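Local coordinates for protein signal recognition particle subunit SRP68 (PDB 4P3G) that probably binds the 7S RNA through this N-terminal RNA-binding domain, as part of the signal recognition particle that targets secretory and membrane proteins to the endoplasmic reticulum, at residues D9-V14 against D184-L189; A142-A147 against R171-A176. All coordinates share one frame; numbering follows the deposited sequence.

Interaction 1 of 2, residues D9-V14 against D184-L189; sequences DITKFV and DIFKEL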
ATOM      1  N   ASP A   9      14.673 -15.754  26.219  1.00100.13           N
ATOM      2  CA  ASP A   9      13.242 -15.467  26.100  1.00 97.35           C
ATOM      3  C   ASP A   9      12.917 -14.054  26.582  1.00 95.68           C
ATOM      4  O   ASP A   9      12.139 -13.857  27.518  1.00102.31           O
ATOM      5  CB  ASP A   9      12.431 -16.494  26.876  1.00102.43           C
ATOM      6  CG  ASP A   9      12.489 -17.856  26.240  1.00115.23           C
ATOM      7  OD1 ASP A   9      12.596 -17.912  24.999  1.00116.51           O
ATOM      8  OD2 ASP A   9      12.434 -18.871  26.965  1.00126.04           O
ATOM      9  N   ILE A  10      13.562 -13.080  25.960  1.00 84.37           N
ATOM     10  CA  ILE A  10      13.493 -11.706  26.397  1.00 78.99           C
ATOM     11  C   ILE A  10      12.116 -11.059  26.312  1.00 84.47           C
ATOM     12  O   ILE A  10      11.653 -10.453  27.278  1.00 85.74           O
ATOM     13  CB  ILE A  10      14.488 -10.856  25.626  1.00 78.83           C
ATOM     14  CG1 ILE A  10      15.910 -11.293  25.976  1.00 81.21           C
ATOM     15  CG2 ILE A  10      14.267  -9.390  25.914  1.00 76.66           C
ATOM     16  CD1 ILE A  10      16.967 -10.372  25.455  1.00 80.01           C
ATOM     17  N   THR A  11      11.500 -11.080  25.139  1.00 85.00           N
ATOM     18  CA  THR A  11      10.207 -10.424  25.008  1.00 80.58           C
ATOM     19  C   THR A  11       9.137 -11.277  25.677  1.00 82.95           C
ATOM     20  O   THR A  11       8.126 -10.740  26.135  1.00 87.04           O
ATOM     21  CB  THR A  11       9.872 -10.051  23.536  1.00 77.63           C
ATOM     22  OG1 THR A  11       9.636 -11.220  22.751  1.00 88.83           O
ATOM     23  CG2 THR A  11      11.032  -9.308  22.967  1.00 68.71           C
ATOM     24  N   LYS A  12       9.326 -12.597  25.706  1.00 69.95           N
ATOM     25  CA  LYS A  12       8.401 -13.431  26.479  1.00 85.33           C
ATOM     26  C   LYS A  12       8.467 -13.029  27.948  1.00 81.75           C
ATOM     27  O   LYS A  12       7.440 -12.976  28.611  1.00 86.37           O
ATOM     28  CB  LYS A  12       8.649 -14.922  26.293  1.00 75.40           C
ATOM     29  CG  LYS A  12       8.424 -15.348  24.862  1.00 99.02           C
ATOM     30  CD  LYS A  12       8.587 -16.853  24.655  1.00102.32           C
ATOM     31  CE  LYS A  12       8.401 -17.261  23.188  1.00101.88           C
ATOM     32  NZ  LYS A  12       8.871 -18.635  22.940  1.00107.67           N
ATOM     33  N   PHE A  13       9.665 -12.768  28.461  1.00 78.83           N
ATOM     34  CA  PHE A  13       9.788 -12.282  29.830  1.00 85.37           C
ATOM     35  C   PHE A  13       9.110 -10.909  29.989  1.00 87.77           C
ATOM     36  O   PHE A  13       8.385 -10.678  30.955  1.00 92.32           O
ATOM     37  CB  PHE A  13      11.255 -12.155  30.231  1.00 84.20           C
ATOM     38  CG  PHE A  13      11.456 -11.478  31.560  1.00 80.79           C
ATOM     39  CD1 PHE A  13      11.295 -12.184  32.743  1.00 79.34           C
ATOM     40  CD2 PHE A  13      11.784 -10.126  31.625  1.00 80.41           C
ATOM     41  CE1 PHE A  13      11.476 -11.563  33.962  1.00 78.26           C
ATOM     42  CE2 PHE A  13      11.962  -9.493  32.846  1.00 78.62           C
ATOM     43  CZ  PHE A  13      11.805 -10.209  34.016  1.00 76.33           C
ATOM     44  N   VAL A  14       9.367  -9.994  29.061  1.00 81.69           N
ATOM     45  CA  VAL A  14       8.792  -8.658  29.137  1.00 79.61           C
ATOM     46  C   VAL A  14       7.274  -8.661  29.043  1.00 84.65           C
ATOM     47  O   VAL A  14       6.611  -8.071  29.890  1.00 84.80           O
ATOM     48  CB  VAL A  14       9.362  -7.729  28.051  1.00 75.22           C
ATOM     49  CG1 VAL A  14       8.526  -6.482  27.909  1.00 76.55           C
ATOM     50  CG2 VAL A  14      10.793  -7.366  28.382  1.00 80.15           C
ATOM     51  N   ASP A 184       1.923 -16.770  19.749  1.00158.40           N
ATOM     52  CA  ASP A 184       0.688 -16.508  20.466  1.00147.61           C
ATOM     53  C   ASP A 184       0.966 -15.357  21.431  1.00133.80           C
ATOM     54  O   ASP A 184       0.061 -14.829  22.059  1.00141.28           O
ATOM     55  CB  ASP A 184       0.173 -17.765  21.167  1.00154.49           C
ATOM     56  CG  ASP A 184      -1.343 -17.755  21.343  1.00160.41           C
ATOM     57  OD1 ASP A 184      -1.908 -16.726  21.780  1.00157.72           O
ATOM     58  OD2 ASP A 184      -1.975 -18.778  20.989  1.00166.57           O
ATOM     59  N   ILE A 185       2.242 -14.996  21.551  1.00116.04           N
ATOM     60  CA  ILE A 185       2.672 -13.865  22.350  1.00101.16           C
ATOM     61  C   ILE A 185       3.192 -12.813  21.387  1.00 91.90           C
ATOM     62  O   ILE A 185       2.934 -11.627  21.546  1.00 86.28           O
ATOM     63  CB  ILE A 185       3.807 -14.260  23.321  1.00105.95           C
ATOM     64  CG1 ILE A 185       3.386 -15.475  24.152  1.00119.45           C
ATOM     65  CG2 ILE A 185       4.213 -13.104  24.218  1.00 99.57           C
ATOM     66  CD1 ILE A 185       4.395 -15.915  25.212  1.00122.62           C
ATOM     67  N   PHE A 186       3.878 -13.248  20.335  1.00 95.63           N
ATOM     68  CA  PHE A 186       4.375 -12.300  19.333  1.00 84.61           C
ATOM     69  C   PHE A 186       3.235 -11.735  18.476  1.00 80.55           C
ATOM     70  O   PHE A 186       3.258 -10.551  18.144  1.00 69.58           O
ATOM     71  CB  PHE A 186       5.423 -12.962  18.464  1.00 74.33           C
ATOM     72  CG  PHE A 186       6.619 -13.430  19.224  1.00 69.66           C
ATOM     73  CD1 PHE A 186       7.599 -12.541  19.616  1.00 63.58           C
ATOM     74  CD2 PHE A 186       6.770 -14.778  19.548  1.00 72.45           C
ATOM     75  CE1 PHE A 186       8.721 -12.991  20.325  1.00 65.74           C
ATOM     76  CE2 PHE A 186       7.884 -15.237  20.253  1.00 67.28           C
ATOM     77  CZ  PHE A 186       8.855 -14.340  20.647  1.00 64.88           C
ATOM     78  N   LYS A 187       2.239 -12.558  18.120  1.00 82.94           N
ATOM     79  CA  LYS A 187       1.105 -12.015  17.377  1.00 82.73           C
ATOM     80  C   LYS A 187       0.370 -10.979  18.225  1.00 87.18           C
ATOM     81  O   LYS A 187       0.046  -9.901  17.717  1.00 87.39           O
ATOM     82  CB  LYS A 187       0.128 -13.096  16.904  1.00 85.05           C
ATOM     83  CG  LYS A 187       0.683 -13.982  15.809  1.00 96.80           C
ATOM     84  CD  LYS A 187      -0.382 -14.879  15.180  1.00108.08           C
ATOM     85  CE  LYS A 187       0.191 -15.691  14.002  1.00113.35           C
ATOM     86  NZ  LYS A 187      -0.815 -16.615  13.370  1.00118.51           N
ATOM     87  N   GLU A 188       0.204 -11.238  19.528  1.00 85.35           N
ATOM     88  CA  GLU A 188      -0.493 -10.260  20.358  1.00 85.90           C
ATOM     89  C   GLU A 188       0.322  -8.991  20.382  1.00 78.25           C
ATOM     90  O   GLU A 188      -0.222  -7.907  20.255  1.00 84.33           O
ATOM     91  CB  GLU A 188      -0.700 -10.747  21.790  1.00 96.47           C
ATOM     92  CG  GLU A 188      -1.571 -11.980  21.920  1.00112.08           C
ATOM     93  CD  GLU A 188      -1.626 -12.518  23.344  1.00121.16           C
ATOM     94  OE1 GLU A 188      -0.863 -12.025  24.210  1.00118.85           O
ATOM     95  OE2 GLU A 188      -2.415 -13.460  23.586  1.00128.95           O
ATOM     96  N   LEU A 189       1.629  -9.114  20.534  1.00 64.62           N
ATOM     97  CA  LEU A 189       2.444  -7.921  20.593  1.00 60.27           C
ATOM     98  C   LEU A 189       2.409  -7.143  19.252  1.00 73.78           C
ATOM     99  O   LEU A 189       2.307  -5.909  19.252  1.00 74.53           O
ATOM    100  CB  LEU A 189       3.876  -8.282  20.963  1.00 61.95           C
ATOM    101  CG  LEU A 189       4.778  -7.089  21.274  1.00 62.04           C
ATOM    102  CD1 LEU A 189       4.239  -6.290  22.471  1.00 56.88           C
ATOM    103  CD2 LEU A 189       6.203  -7.522  21.525  1.00 70.24           C
TER
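F186 puts the far half of its ring against two neighbouring residues, T11 and K12. T11 touches with its hydroxyl: OG1 lies 3.1 Å from F186 CE1, approaching the ring obliquely. K12 meets the other flank of the same ring, its CE 3.6 Å from F186 CE2, so CZ sits between the two. Beyond CG the lysine runs fully extended (chi3 -178°), which brings CE alone against the phenyl, the two side chains crossing at about a right angle; the ammonium points on, away from the ring. Nearer the backbone, K12 CG meets the tip of I185, CD1, at 4.1 Å, a looser touch at the partly exposed side of the contact. The pairing is one between first turns in an all-helical TPR-like domain: helix 10-21 and helix 186-205 meet near their N-terminal ends, about 170 residues apart in sequence. T11 OG1 is hydrogen-bonded to D141 OD1, just ahead of A142, which would hold the hydroxyl beside the phenyl ring. L177 and A178 of helix 160-181 also pack on F186.

Interaction 2 of 2, residues A142-A147 against R171-A176; sequences ARAYAA and RIIYTA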
ATOM      1  N   ALA A 142      16.288  -9.976  21.215  1.00 68.99           N
ATOM      2  CA  ALA A 142      16.785  -8.838  21.952  1.00 67.88           C
ATOM      3  C   ALA A 142      16.703  -7.595  21.105  1.00 71.38           C
ATOM      4  O   ALA A 142      16.245  -6.532  21.553  1.00 79.99           O
ATOM      5  CB  ALA A 142      18.221  -9.079  22.386  1.00 69.18           C
ATOM      6  N   ARG A 143      17.138  -7.736  19.867  1.00 67.57           N
ATOM      7  CA  ARG A 143      17.153  -6.590  19.005  1.00 69.75           C
ATOM      8  C   ARG A 143      15.757  -6.048  18.665  1.00 70.98           C
ATOM      9  O   ARG A 143      15.569  -4.826  18.634  1.00 68.24           O
ATOM     10  CB  ARG A 143      17.867  -6.862  17.731  1.00 66.51           C
ATOM     11  CG  ARG A 143      17.919  -5.582  17.042  1.00 69.10           C
ATOM     12  CD  ARG A 143      18.817  -5.864  16.026  1.00 90.74           C
ATOM     13  NE  ARG A 143      19.228  -4.766  15.187  1.00112.11           N
ATOM     14  CZ  ARG A 143      20.057  -5.070  14.195  1.00124.87           C
ATOM     15  NH1 ARG A 143      20.418  -6.352  14.061  1.00128.77           N
ATOM     16  NH2 ARG A 143      20.508  -4.179  13.352  1.00128.37           N
ATOM     17  N   ALA A 144      14.788  -6.942  18.444  1.00 67.83           N
ATOM     18  CA  ALA A 144      13.399  -6.525  18.239  1.00 63.40           C
ATOM     19  C   ALA A 144      12.935  -5.711  19.462  1.00 62.29           C
ATOM     20  O   ALA A 144      12.440  -4.581  19.323  1.00 57.81           O
ATOM     21  CB  ALA A 144      12.479  -7.739  18.009  1.00 60.55           C
ATOM     22  N   TYR A 145      13.171  -6.259  20.651  1.00 62.99           N
ATOM     23  CA  TYR A 145      12.788  -5.587  21.886  1.00 65.23           C
ATOM     24  C   TYR A 145      13.429  -4.201  21.974  1.00 66.07           C
ATOM     25  O   TYR A 145      12.787  -3.230  22.396  1.00 71.76           O
ATOM     26  CB  TYR A 145      13.192  -6.412  23.101  1.00 67.87           C
ATOM     27  CG  TYR A 145      12.888  -5.754  24.429  1.00 72.02           C
ATOM     28  CD1 TYR A 145      11.578  -5.460  24.812  1.00 69.83           C
ATOM     29  CD2 TYR A 145      13.918  -5.404  25.290  1.00 75.79           C
ATOM     30  CE1 TYR A 145      11.314  -4.853  26.026  1.00 75.00           C
ATOM     31  CE2 TYR A 145      13.666  -4.800  26.497  1.00 78.92           C
ATOM     32  CZ  TYR A 145      12.368  -4.525  26.867  1.00 80.36           C
ATOM     33  OH  TYR A 145      12.141  -3.920  28.082  1.00 82.43           O
ATOM     34  N   ALA A 146      14.698  -4.108  21.597  1.00 56.63           N
ATOM     35  CA  ALA A 146      15.358  -2.818  21.614  1.00 54.76           C
ATOM     36  C   ALA A 146      14.704  -1.887  20.587  1.00 65.89           C
ATOM     37  O   ALA A 146      14.648  -0.667  20.772  1.00 71.13           O
ATOM     38  CB  ALA A 146      16.830  -2.975  21.365  1.00 48.46           C
ATOM     39  N   ALA A 147      14.247  -2.456  19.472  1.00 68.40           N
ATOM     40  CA  ALA A 147      13.655  -1.638  18.424  1.00 60.10           C
ATOM     41  C   ALA A 147      12.309  -1.173  18.884  1.00 62.55           C
ATOM     42  O   ALA A 147      11.904  -0.055  18.595  1.00 67.97           O
ATOM     43  CB  ALA A 147      13.542  -2.420  17.130  1.00 58.72           C
ATOM     44  N   ARG A 171       8.992  -5.072  13.855  1.00 64.15           N
ATOM     45  CA  ARG A 171       7.889  -5.773  13.245  1.00 64.30           C
ATOM     46  C   ARG A 171       8.368  -6.884  12.312  1.00 67.75           C
ATOM     47  O   ARG A 171       7.818  -7.999  12.302  1.00 65.35           O
ATOM     48  CB  ARG A 171       7.022  -4.815  12.445  1.00 62.99           C
ATOM     49  CG  ARG A 171       5.956  -5.551  11.665  1.00 59.53           C
ATOM     50  CD  ARG A 171       4.966  -4.591  11.168  1.00 59.13           C
ATOM     51  NE  ARG A 171       3.674  -5.218  10.994  1.00 68.26           N
ATOM     52  CZ  ARG A 171       3.230  -5.678   9.835  1.00 69.74           C
ATOM     53  NH1 ARG A 171       4.003  -5.606   8.760  1.00 67.60           N
ATOM     54  NH2 ARG A 171       2.028  -6.217   9.762  1.00 70.74           N
ATOM     55  N   ILE A 172       9.413  -6.583  11.541  1.00 63.54           N
ATOM     56  CA  ILE A 172       9.918  -7.562  10.592  1.00 64.77           C
ATOM     57  C   ILE A 172      10.443  -8.774  11.348  1.00 65.01           C
ATOM     58  O   ILE A 172      10.046  -9.901  11.071  1.00 64.52           O
ATOM     59  CB  ILE A 172      10.992  -6.936   9.696  1.00 60.61           C
ATOM     60  CG1 ILE A 172      10.326  -5.949   8.724  1.00 60.89           C
ATOM     61  CG2 ILE A 172      11.710  -8.004   8.951  1.00 57.21           C
ATOM     62  CD1 ILE A 172      11.294  -5.056   8.001  1.00 62.33           C
ATOM     63  N   ILE A 173      11.281  -8.522  12.352  1.00 65.37           N
ATOM     64  CA  ILE A 173      11.842  -9.573  13.180  1.00 65.01           C
ATOM     65  C   ILE A 173      10.753 -10.322  13.937  1.00 68.33           C
ATOM     66  O   ILE A 173      10.732 -11.555  13.939  1.00 74.46           O
ATOM     67  CB  ILE A 173      12.856  -8.993  14.158  1.00 67.60           C
ATOM     68  CG1 ILE A 173      14.012  -8.357  13.373  1.00 62.57           C
ATOM     69  CG2 ILE A 173      13.370 -10.064  15.133  1.00 66.87           C
ATOM     70  CD1 ILE A 173      15.156  -7.901  14.238  1.00 55.76           C
ATOM     71  N   TYR A 174       9.823  -9.590  14.550  1.00 63.48           N
ATOM     72  CA  TYR A 174       8.754 -10.243  15.309  1.00 65.32           C
ATOM     73  C   TYR A 174       7.833 -11.086  14.445  1.00 69.24           C
ATOM     74  O   TYR A 174       7.405 -12.172  14.841  1.00 67.98           O
ATOM     75  CB  TYR A 174       7.941  -9.239  16.081  1.00 68.32           C
ATOM     76  CG  TYR A 174       8.532  -8.832  17.396  1.00 73.20           C
ATOM     77  CD1 TYR A 174       9.106  -9.764  18.264  1.00 71.71           C
ATOM     78  CD2 TYR A 174       8.531  -7.501  17.761  1.00 73.87           C
ATOM     79  CE1 TYR A 174       9.630  -9.358  19.462  1.00 73.48           C
ATOM     80  CE2 TYR A 174       9.043  -7.095  18.929  1.00 75.42           C
ATOM     81  CZ  TYR A 174       9.590  -8.011  19.790  1.00 74.74           C
ATOM     82  OH  TYR A 174      10.108  -7.512  20.960  1.00 69.85           O
ATOM     83  N   THR A 175       7.562 -10.606  13.243  1.00 69.44           N
ATOM     84  CA  THR A 175       6.718 -11.363  12.346  1.00 70.53           C
ATOM     85  C   THR A 175       7.353 -12.700  12.062  1.00 68.12           C
ATOM     86  O   THR A 175       6.667 -13.717  11.946  1.00 68.36           O
ATOM     87  CB  THR A 175       6.457 -10.608  11.049  1.00 76.01           C
ATOM     88  OG1 THR A 175       5.617  -9.478  11.331  1.00 81.57           O
ATOM     89  CG2 THR A 175       5.768 -11.497  10.080  1.00 53.93           C
ATOM     90  N   ALA A 176       8.680 -12.701  11.990  1.00 65.13           N
ATOM     91  CA  ALA A 176       9.381 -13.949  11.781  1.00 71.50           C
ATOM     92  C   ALA A 176       9.308 -14.839  13.023  1.00 75.29           C
ATOM     93  O   ALA A 176       8.951 -16.021  12.911  1.00 76.20           O
ATOM     94  CB  ALA A 176      10.827 -13.681  11.386  1.00 71.43           C
TER
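A144 lays its methyl over one face of the Y174 ring, with CB 3.5 Å from the centroid and 16° off the ring normal, a CH-pi contact. It joins two consecutive helices, 136-156 and 160-181, into an antiparallel helical hairpin of the TPR-like RNA-binding domain; the local axes come within 9.0 Å at an angle of 138° between their directions. The nearest ring atom to the methyl is Y174 CZ, 3.4 Å from A144 CB. The same methyl also meets I173, whose CG2 branch stands 3.8 Å from A144 CB. The rotation of I173 about its first bond (chi1 -62°) turns CG2, rather than CG1, toward A144. C170, one turn earlier on helix 160-181, adds to the packing on A144. The crossing is buried and mostly apolar, and L190 and I194 of helix 186-205 also pack on the Y174 side chain. Y145 sends its own ring away from this interface, and its hydroxyl is hydrogen-bonded to E81 OE2 on helix 71-93. Past the A144 methyl, the phenol oxygen of Y174 reaches the next peptide: Y174 OH lies 3.3 Å from Y145 N, at too poor an angle for a hydrogen bond.

How the interactions relate
Interaction 2 is the more deeply buried: all four of its touching residues are inside the fold, against two of four in interaction 1, where I185 and K12 are partly exposed. Along the chain, both segments of interaction 2 lie between those of interaction 1, and the centres are about 10 Å apart. Interaction 2 joins two helices consecutive in the chain, whereas interaction 1 brings the N-terminal helix to the helix that follows 160-181. Their chemistry differs accordingly: a methyl over an aromatic face in the core, a hydroxyl and a lysine CE around a phenyl nearer the surface. Packing of F186 on Y174 and of V14 on Y145 makes them continuous.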